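Local coordinates for 14-3-3 protein (Cryptosporidium parvum, PDB 3EFZ) that belongs to the 14-3-3 family and probably binds phosphoserine-containing motifs of partner proteins in cell signalling, at residues E214-E228 against L245-Q257. Residues are numbered along the deposited sequence; the frame is centred on the assembly and turned at random. Where two conformers were deposited one is given.
Sequences EGAMKFANRAIQAAE and LKILRDNVSQWEQ
Val252 packs as a knob into a hole on helix 214-228 formed by the side chains of Met217, Ala220, Asn221 and Ile224. Its CG1, anti to the backbone N (chi1 -175°), approaches Met217 CG and the Asn221 amide, 3.3 Å from Asn221 OD1, while Val252 CG2 rests on Ala220 CB at 3.7 Å. The apolar seam continues toward the C-terminal end of 214-228 through Ile224 against the CB of Leu248, and ends where Ala227 CB touches Leu245 CD2 at 3.8 Å. Toward the N-terminal end of 214-228, Met217 crosses the indole of Trp255 obliquely; Met217 CG comes within 3.4 Å of Trp255 CD1, and the sulfur makes a Met-aromatic contact, also oblique. The benzo part of the indole reaches Glu214, and Trp255 CZ2 lies 3.8 Å from Glu214 N. These segments belong to the last two helices of the all-helical 14-3-3 fold and run roughly antiparallel, with 139° between their N-to-C directions, while the side chains of Ala216, Phe219 and Ala223 touch helix 193-207. The polar contact is a salt bridge: Arg249 NH2 donates to Glu228 OE1 at 2.7 Å, in the guanidinium plane but on the anti side of the carboxylate and 26° out of its plane, and NH1 adds a weak bond to the same oxygen. Glu228 OE2 is engaged by Arg231, so two arginines share this carboxylate. Ile224 CG2 lies over the centre of one guanidinium face, 3.4 Å above its plane.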
ATOM      1  N   GLU B 214      -8.356  17.891  25.274  1.00 35.98           N
ATOM      2  CA  GLU B 214      -8.425  19.333  25.514  1.00 36.49           C
ATOM      3  C   GLU B 214      -7.071  19.988  25.249  1.00 36.07           C
ATOM      4  O   GLU B 214      -6.995  21.007  24.556  1.00 36.15           O
ATOM      5  CB  GLU B 214      -8.921  19.626  26.940  1.00 36.32           C
ATOM      6  CG  GLU B 214      -9.277  21.096  27.186  1.00 37.56           C
ATOM      7  CD  GLU B 214      -9.992  21.342  28.510  1.00 37.74           C
ATOM      8  OE1 GLU B 214      -9.936  22.493  28.998  1.00 40.05           O
ATOM      9  OE2 GLU B 214     -10.617  20.401  29.060  1.00 39.27           O
ATOM     10  N   GLY B 215      -6.008  19.383  25.781  1.00 35.86           N
ATOM     11  CA  GLY B 215      -4.638  19.827  25.511  1.00 35.42           C
ATOM     12  C   GLY B 215      -4.358  19.810  24.019  1.00 35.36           C
ATOM     13  O   GLY B 215      -3.712  20.717  23.488  1.00 34.81           O
ATOM     14  N   ALA B 216      -4.870  18.774  23.351  1.00 35.14           N
ATOM     15  CA  ALA B 216      -4.786  18.623  21.896  1.00 35.08           C
ATOM     16  C   ALA B 216      -5.474  19.776  21.147  1.00 35.41           C
ATOM     17  O   ALA B 216      -4.912  20.338  20.195  1.00 35.57           O
ATOM     18  CB  ALA B 216      -5.389  17.279  21.470  1.00 34.49           C
ATOM     19  N   MET B 217      -6.686  20.121  21.569  1.00 35.66           N
ATOM     20  CA  MET B 217      -7.444  21.156  20.884  1.00 36.19           C
ATOM     21  C   MET B 217      -6.920  22.562  21.126  1.00 35.63           C
ATOM     22  O   MET B 217      -6.909  23.373  20.198  1.00 35.78           O
ATOM     23  CB  MET B 217      -8.937  21.029  21.162  1.00 36.77           C
ATOM     24  CG  MET B 217      -9.708  20.368  20.008  1.00 39.88           C
ATOM     25  SD  MET B 217      -9.208  18.705  19.469  1.00 44.97           S
ATOM     26  CE  MET B 217      -8.101  18.984  18.084  1.00 44.02           C
ATOM     27  N   LYS B 218      -6.455  22.841  22.342  1.00 34.97           N
ATOM     28  CA  LYS B 218      -5.742  24.092  22.620  1.00 34.69           C
ATOM     29  C   LYS B 218      -4.478  24.215  21.758  1.00 35.05           C
ATOM     30  O   LYS B 218      -4.170  25.291  21.232  1.00 35.52           O
ATOM     31  CB  LYS B 218      -5.372  24.184  24.101  1.00 34.67           C
ATOM     32  CG  LYS B 218      -6.511  24.600  24.998  1.00 33.16           C
ATOM     33  CD  LYS B 218      -6.086  24.583  26.454  1.00 33.09           C
ATOM     34  CE  LYS B 218      -7.271  24.861  27.373  1.00 33.99           C
ATOM     35  NZ  LYS B 218      -6.949  24.508  28.782  1.00 34.13           N
ATOM     36  N   PHE B 219      -3.756  23.105  21.618  1.00 34.51           N
ATOM     37  CA  PHE B 219      -2.539  23.048  20.807  1.00 34.53           C
ATOM     38  C   PHE B 219      -2.861  23.385  19.348  1.00 34.60           C
ATOM     39  O   PHE B 219      -2.167  24.197  18.722  1.00 34.25           O
ATOM     40  CB  PHE B 219      -1.867  21.666  20.940  1.00 33.98           C
ATOM     41  CG  PHE B 219      -0.502  21.579  20.303  1.00 34.31           C
ATOM     42  CD1 PHE B 219      -0.333  20.918  19.085  1.00 34.97           C
ATOM     43  CD2 PHE B 219       0.613  22.164  20.911  1.00 34.23           C
ATOM     44  CE1 PHE B 219       0.938  20.825  18.469  1.00 34.28           C
ATOM     45  CE2 PHE B 219       1.891  22.089  20.306  1.00 35.51           C
ATOM     46  CZ  PHE B 219       2.048  21.413  19.078  1.00 34.04           C
ATOM     47  N   ALA B 220      -3.927  22.770  18.837  1.00 34.87           N
ATOM     48  CA  ALA B 220      -4.425  23.012  17.482  1.00 35.48           C
ATOM     49  C   ALA B 220      -4.938  24.438  17.286  1.00 35.76           C
ATOM     50  O   ALA B 220      -4.607  25.067  16.283  1.00 36.21           O
ATOM     51  CB  ALA B 220      -5.511  22.000  17.114  1.00 35.39           C
ATOM     52  N   ASN B 221      -5.743  24.931  18.236  1.00 35.70           N
ATOM     53  CA  ASN B 221      -6.224  26.310  18.248  1.00 35.98           C
ATOM     54  C   ASN B 221      -5.074  27.308  18.163  1.00 36.00           C
ATOM     55  O   ASN B 221      -5.091  28.213  17.333  1.00 36.47           O
ATOM     56  CB  ASN B 221      -7.041  26.598  19.522  1.00 36.36           C
ATOM     57  CG  ASN B 221      -8.546  26.425  19.325  1.00 36.85           C
ATOM     58  OD1 ASN B 221      -9.031  26.302  18.198  1.00 38.42           O
ATOM     59  ND2 ASN B 221      -9.294  26.432  20.434  1.00 36.66           N
ATOM     60  N   ARG B 222      -4.091  27.135  19.040  1.00 35.63           N
ATOM     61  CA  ARG B 222      -2.882  27.958  19.071  1.00 35.67           C
ATOM     62  C   ARG B 222      -2.212  28.124  17.710  1.00 35.61           C
ATOM     63  O   ARG B 222      -1.827  29.233  17.336  1.00 35.03           O
ATOM     64  CB  ARG B 222      -1.862  27.314  19.999  1.00 36.19           C
ATOM     65  CG  ARG B 222      -1.672  28.009  21.275  1.00 35.79           C
ATOM     66  CD  ARG B 222      -0.252  27.799  21.681  1.00 37.19           C
ATOM     67  NE  ARG B 222      -0.025  26.533  22.358  1.00 36.82           N
ATOM     68  CZ  ARG B 222       1.104  25.842  22.272  1.00 39.42           C
ATOM     69  NH1 ARG B 222       2.106  26.268  21.500  1.00 39.17           N
ATOM     70  NH2 ARG B 222       1.225  24.707  22.938  1.00 41.69           N
ATOM     71  N   ALA B 223      -2.055  27.000  17.007  1.00 35.34           N
ATOM     72  CA  ALA B 223      -1.415  26.944  15.695  1.00 35.57           C
ATOM     73  C   ALA B 223      -2.289  27.514  14.579  1.00 35.58           C
ATOM     74  O   ALA B 223      -1.774  28.006  13.572  1.00 35.75           O
ATOM     75  CB  ALA B 223      -1.013  25.509  15.368  1.00 34.91           C
ATOM     76  N   ILE B 224      -3.604  27.422  14.744  1.00 35.91           N
ATOM     77  CA  ILE B 224      -4.551  28.037  13.806  1.00 36.11           C
ATOM     78  C   ILE B 224      -4.414  29.568  13.862  1.00 36.45           C
ATOM     79  O   ILE B 224      -4.340  30.247  12.821  1.00 36.45           O
ATOM     80  CB  ILE B 224      -6.023  27.624  14.101  1.00 36.07           C
ATOM     81  CG1 ILE B 224      -6.204  26.109  13.975  1.00 35.11           C
ATOM     82  CG2 ILE B 224      -6.992  28.329  13.153  1.00 35.67           C
ATOM     83  CD1 ILE B 224      -7.515  25.617  14.524  1.00 32.94           C
ATOM     84  N   GLN B 225      -4.373  30.094  15.085  1.00 36.71           N
ATOM     85  CA  GLN B 225      -4.259  31.529  15.312  0.60 36.86           C
ATOM     86  C   GLN B 225      -2.870  32.071  14.954  1.00 36.61           C
ATOM     87  O   GLN B 225      -2.741  33.209  14.515  1.00 37.12           O
ATOM     88  CB  GLN B 225      -4.653  31.874  16.754  0.60 36.95           C
ATOM     89  CG  GLN B 225      -6.102  32.382  16.917  0.60 38.08           C
ATOM     90  CD  GLN B 225      -7.163  31.489  16.259  0.60 38.68           C
ATOM     91  OE1 GLN B 225      -7.289  30.301  16.576  0.60 38.24           O
ATOM     92  NE2 GLN B 225      -7.941  32.074  15.354  0.60 38.27           N
ATOM     93  N   ALA B 226      -1.840  31.251  15.134  1.00 36.16           N
ATOM     94  CA  ALA B 226      -0.485  31.640  14.757  1.00 35.79           C
ATOM     95  C   ALA B 226      -0.349  31.707  13.231  1.00 35.70           C
ATOM     96  O   ALA B 226       0.321  32.601  12.698  1.00 35.28           O
ATOM     97  CB  ALA B 226       0.535  30.673  15.348  1.00 35.64           C
ATOM     98  N   ALA B 227      -0.995  30.764  12.539  1.00 35.79           N
ATOM     99  CA  ALA B 227      -0.971  30.704  11.075  1.00 35.93           C
ATOM    100  C   ALA B 227      -1.722  31.863  10.450  1.00 36.17           C
ATOM    101  O   ALA B 227      -1.253  32.458   9.486  1.00 36.08           O
ATOM    102  CB  ALA B 227      -1.543  29.391  10.583  1.00 35.86           C
ATOM    103  N   GLU B 228      -2.891  32.168  11.011  1.00 36.49           N
ATOM    104  CA  GLU B 228      -3.757  33.241  10.546  1.00 37.05           C
ATOM    105  C   GLU B 228      -3.103  34.618  10.753  1.00 37.46           C
ATOM    106  O   GLU B 228      -3.227  35.516   9.910  1.00 37.23           O
ATOM    107  CB  GLU B 228      -5.109  33.149  11.264  1.00 37.11           C
ATOM    108  CG  GLU B 228      -6.325  33.497  10.410  1.00 37.55           C
ATOM    109  CD  GLU B 228      -6.459  32.627   9.166  1.00 38.05           C
ATOM    110  OE1 GLU B 228      -6.885  31.462   9.277  1.00 38.22           O
ATOM    111  OE2 GLU B 228      -6.146  33.123   8.070  1.00 38.08           O
ATOM    112  N   LEU B 245      -5.218  23.561   7.617  1.00 36.26           N
ATOM    113  CA  LEU B 245      -5.910  24.478   8.524  1.00 36.23           C
ATOM    114  C   LEU B 245      -7.377  24.115   8.641  1.00 36.25           C
ATOM    115  O   LEU B 245      -7.960  24.228   9.726  1.00 37.03           O
ATOM    116  CB  LEU B 245      -5.756  25.935   8.080  1.00 36.16           C
ATOM    117  CG  LEU B 245      -4.389  26.588   8.331  1.00 36.51           C
ATOM    118  CD1 LEU B 245      -4.360  28.017   7.760  1.00 35.59           C
ATOM    119  CD2 LEU B 245      -4.031  26.572   9.822  1.00 35.16           C
ATOM    120  N   LYS B 246      -7.972  23.676   7.533  1.00 35.70           N
ATOM    121  CA  LYS B 246      -9.355  23.216   7.544  1.00 35.47           C
ATOM    122  C   LYS B 246      -9.515  22.005   8.456  1.00 35.00           C
ATOM    123  O   LYS B 246     -10.411  21.988   9.301  1.00 35.70           O
ATOM    124  CB  LYS B 246      -9.850  22.892   6.130  1.00 35.26           C
ATOM    125  CG  LYS B 246     -11.346  22.594   6.059  1.00 36.04           C
ATOM    126  CD  LYS B 246     -11.783  22.133   4.677  1.00 35.66           C
ATOM    127  CE  LYS B 246     -13.305  22.113   4.560  1.00 36.87           C
ATOM    128  NZ  LYS B 246     -13.969  21.194   5.530  1.00 37.19           N
ATOM    129  N   ILE B 247      -8.652  21.004   8.280  1.00 34.43           N
ATOM    130  CA  ILE B 247      -8.673  19.788   9.096  1.00 33.85           C
ATOM    131  C   ILE B 247      -8.515  20.107  10.585  1.00 33.84           C
ATOM    132  O   ILE B 247      -9.224  19.543  11.421  1.00 33.60           O
ATOM    133  CB  ILE B 247      -7.595  18.757   8.649  1.00 33.77           C
ATOM    134  CG1 ILE B 247      -7.871  18.272   7.223  1.00 33.27           C
ATOM    135  CG2 ILE B 247      -7.541  17.568   9.621  1.00 33.23           C
ATOM    136  CD1 ILE B 247      -6.680  17.617   6.539  1.00 33.49           C
ATOM    137  N   LEU B 248      -7.592  21.017  10.900  1.00 33.62           N
ATOM    138  CA  LEU B 248      -7.360  21.448  12.280  1.00 33.33           C
ATOM    139  C   LEU B 248      -8.586  22.149  12.869  1.00 33.15           C
ATOM    140  O   LEU B 248      -8.970  21.886  14.011  1.00 32.71           O
ATOM    141  CB  LEU B 248      -6.113  22.347  12.382  1.00 33.13           C
ATOM    142  CG  LEU B 248      -4.734  21.686  12.265  1.00 33.03           C
ATOM    143  CD1 LEU B 248      -3.669  22.697  11.883  1.00 33.56           C
ATOM    144  CD2 LEU B 248      -4.358  20.972  13.551  1.00 32.17           C
ATOM    145  N   ARG B 249      -9.193  23.031  12.080  1.00 33.26           N
ATOM    146  CA  ARG B 249     -10.414  23.735  12.478  1.00 33.46           C
ATOM    147  C   ARG B 249     -11.603  22.796  12.672  1.00 33.55           C
ATOM    148  O   ARG B 249     -12.318  22.908  13.667  1.00 33.34           O
ATOM    149  CB  ARG B 249     -10.776  24.816  11.461  1.00 33.41           C
ATOM    150  CG  ARG B 249      -9.985  26.089  11.618  1.00 33.76           C
ATOM    151  CD  ARG B 249     -10.522  27.172  10.691  1.00 33.96           C
ATOM    152  NE  ARG B 249     -10.071  28.506  11.084  1.00 34.36           N
ATOM    153  CZ  ARG B 249      -9.080  29.180  10.497  1.00 34.54           C
ATOM    154  NH1 ARG B 249      -8.411  28.651   9.476  1.00 33.86           N
ATOM    155  NH2 ARG B 249      -8.759  30.395  10.934  1.00 34.14           N
ATOM    156  N   ASP B 250     -11.806  21.890  11.716  1.00 33.66           N
ATOM    157  CA  ASP B 250     -12.879  20.901  11.778  1.00 34.34           C
ATOM    158  C   ASP B 250     -12.788  20.048  13.034  1.00 34.55           C
ATOM    159  O   ASP B 250     -13.804  19.715  13.646  1.00 34.54           O
ATOM    160  CB  ASP B 250     -12.851  19.989  10.547  1.00 34.50           C
ATOM    161  CG  ASP B 250     -13.268  20.703   9.272  1.00 35.56           C
ATOM    162  OD1 ASP B 250     -13.691  21.878   9.342  1.00 35.89           O
ATOM    163  OD2 ASP B 250     -13.170  20.083   8.189  1.00 37.41           O
ATOM    164  N   ASN B 251     -11.565  19.697  13.414  1.00 34.84           N
ATOM    165  CA  ASN B 251     -11.358  18.847  14.573  1.00 35.19           C
ATOM    166  C   ASN B 251     -11.591  19.548  15.907  1.00 35.47           C
ATOM    167  O   ASN B 251     -12.147  18.944  16.827  1.00 35.61           O
ATOM    168  CB  ASN B 251      -9.988  18.186  14.519  1.00 35.15           C
ATOM    169  CG  ASN B 251      -9.985  16.964  13.644  1.00 34.87           C
ATOM    170  OD1 ASN B 251     -10.126  15.851  14.134  1.00 34.85           O
ATOM    171  ND2 ASN B 251      -9.861  17.161  12.340  1.00 34.84           N
ATOM    172  N   VAL B 252     -11.178  20.812  16.007  1.00 35.71           N
ATOM    173  CA  VAL B 252     -11.429  21.601  17.218  1.00 36.14           C
ATOM    174  C   VAL B 252     -12.929  21.834  17.426  1.00 36.34           C
ATOM    175  O   VAL B 252     -13.418  21.735  18.557  1.00 36.33           O
ATOM    176  CB  VAL B 252     -10.663  22.957  17.247  1.00 35.95           C
ATOM    177  CG1 VAL B 252     -10.877  23.652  18.574  1.00 36.50           C
ATOM    178  CG2 VAL B 252      -9.179  22.749  17.047  1.00 36.32           C
ATOM    179  N   SER B 253     -13.650  22.121  16.338  1.00 36.64           N
ATOM    180  CA  SER B 253     -15.087  22.428  16.411  1.00 37.00           C
ATOM    181  C   SER B 253     -15.927  21.219  16.824  1.00 37.22           C
ATOM    182  O   SER B 253     -16.829  21.353  17.649  1.00 37.22           O
ATOM    183  CB  SER B 253     -15.606  23.033  15.098  1.00 36.96           C
ATOM    184  OG  SER B 253     -16.076  22.029  14.216  1.00 36.98           O
ATOM    185  N   GLN B 254     -15.621  20.049  16.257  1.00 37.56           N
ATOM    186  CA  GLN B 254     -16.256  18.786  16.661  1.00 38.01           C
ATOM    187  C   GLN B 254     -16.061  18.504  18.155  1.00 38.16           C
ATOM    188  O   GLN B 254     -16.972  18.003  18.827  1.00 38.24           O
ATOM    189  CB  GLN B 254     -15.718  17.615  15.838  1.00 38.06           C
ATOM    190  CG  GLN B 254     -16.263  17.536  14.419  1.00 39.02           C
ATOM    191  CD  GLN B 254     -15.378  16.706  13.489  1.00 40.39           C
ATOM    192  OE1 GLN B 254     -14.364  16.142  13.908  1.00 40.80           O
ATOM    193  NE2 GLN B 254     -15.763  16.636  12.216  1.00 40.41           N
ATOM    194  N   TRP B 255     -14.873  18.829  18.661  1.00 38.29           N
ATOM    195  CA  TRP B 255     -14.570  18.730  20.089  1.00 38.47           C
ATOM    196  C   TRP B 255     -15.315  19.802  20.902  1.00 38.56           C
ATOM    197  O   TRP B 255     -15.885  19.506  21.958  1.00 38.46           O
ATOM    198  CB  TRP B 255     -13.053  18.812  20.317  1.00 38.52           C
ATOM    199  CG  TRP B 255     -12.656  19.049  21.744  1.00 38.44           C
ATOM    200  CD1 TRP B 255     -12.189  20.215  22.280  1.00 38.36           C
ATOM    201  CD2 TRP B 255     -12.703  18.102  22.820  1.00 38.63           C
ATOM    202  NE1 TRP B 255     -11.938  20.054  23.621  1.00 38.60           N
ATOM    203  CE2 TRP B 255     -12.246  18.768  23.981  1.00 38.65           C
ATOM    204  CE3 TRP B 255     -13.090  16.757  22.919  1.00 38.59           C
ATOM    205  CZ2 TRP B 255     -12.163  18.134  25.230  1.00 38.59           C
ATOM    206  CZ3 TRP B 255     -13.009  16.125  24.162  1.00 38.61           C
ATOM    207  CH2 TRP B 255     -12.547  16.816  25.301  1.00 38.54           C
ATOM    208  N   GLU B 256     -15.309  21.036  20.394  1.00 38.71           N
ATOM    209  CA  GLU B 256     -16.003  22.162  21.025  1.00 38.91           C
ATOM    210  C   GLU B 256     -17.525  21.976  21.042  1.00 38.97           C
ATOM    211  O   GLU B 256     -18.208  22.479  21.939  1.00 38.97           O
ATOM    212  CB  GLU B 256     -15.642  23.479  20.326  1.00 38.93           C
ATOM    213  CG  GLU B 256     -14.290  24.069  20.741  1.00 38.97           C
ATOM    214  CD  GLU B 256     -13.986  25.407  20.074  1.00 38.92           C
ATOM    215  OE1 GLU B 256     -14.901  26.008  19.468  1.00 38.83           O
ATOM    216  OE2 GLU B 256     -12.826  25.864  20.157  1.00 38.56           O
ATOM    217  N   GLN B 257     -18.042  21.256  20.047  1.00 39.01           N
ATOM    218  CA  GLN B 257     -19.464  20.915  19.970  1.00 38.90           C
ATOM    219  C   GLN B 257     -19.658  19.451  20.367  1.00 38.89           C
ATOM    220  O   GLN B 257     -19.847  18.576  19.516  1.00 38.86           O
ATOM    221  CB  GLN B 257     -20.018  21.192  18.566  1.00 38.92           C
ATOM    222  CG  GLN B 257     -19.920  22.654  18.136  1.00 38.83           C
ATOM    223  CD  GLN B 257     -20.074  22.845  16.633  1.00 38.75           C
ATOM    224  OE1 GLN B 257     -19.092  23.103  15.923  1.00 38.19           O
ATOM    225  NE2 GLN B 257     -21.309  22.720  16.140  1.00 38.22           N
TER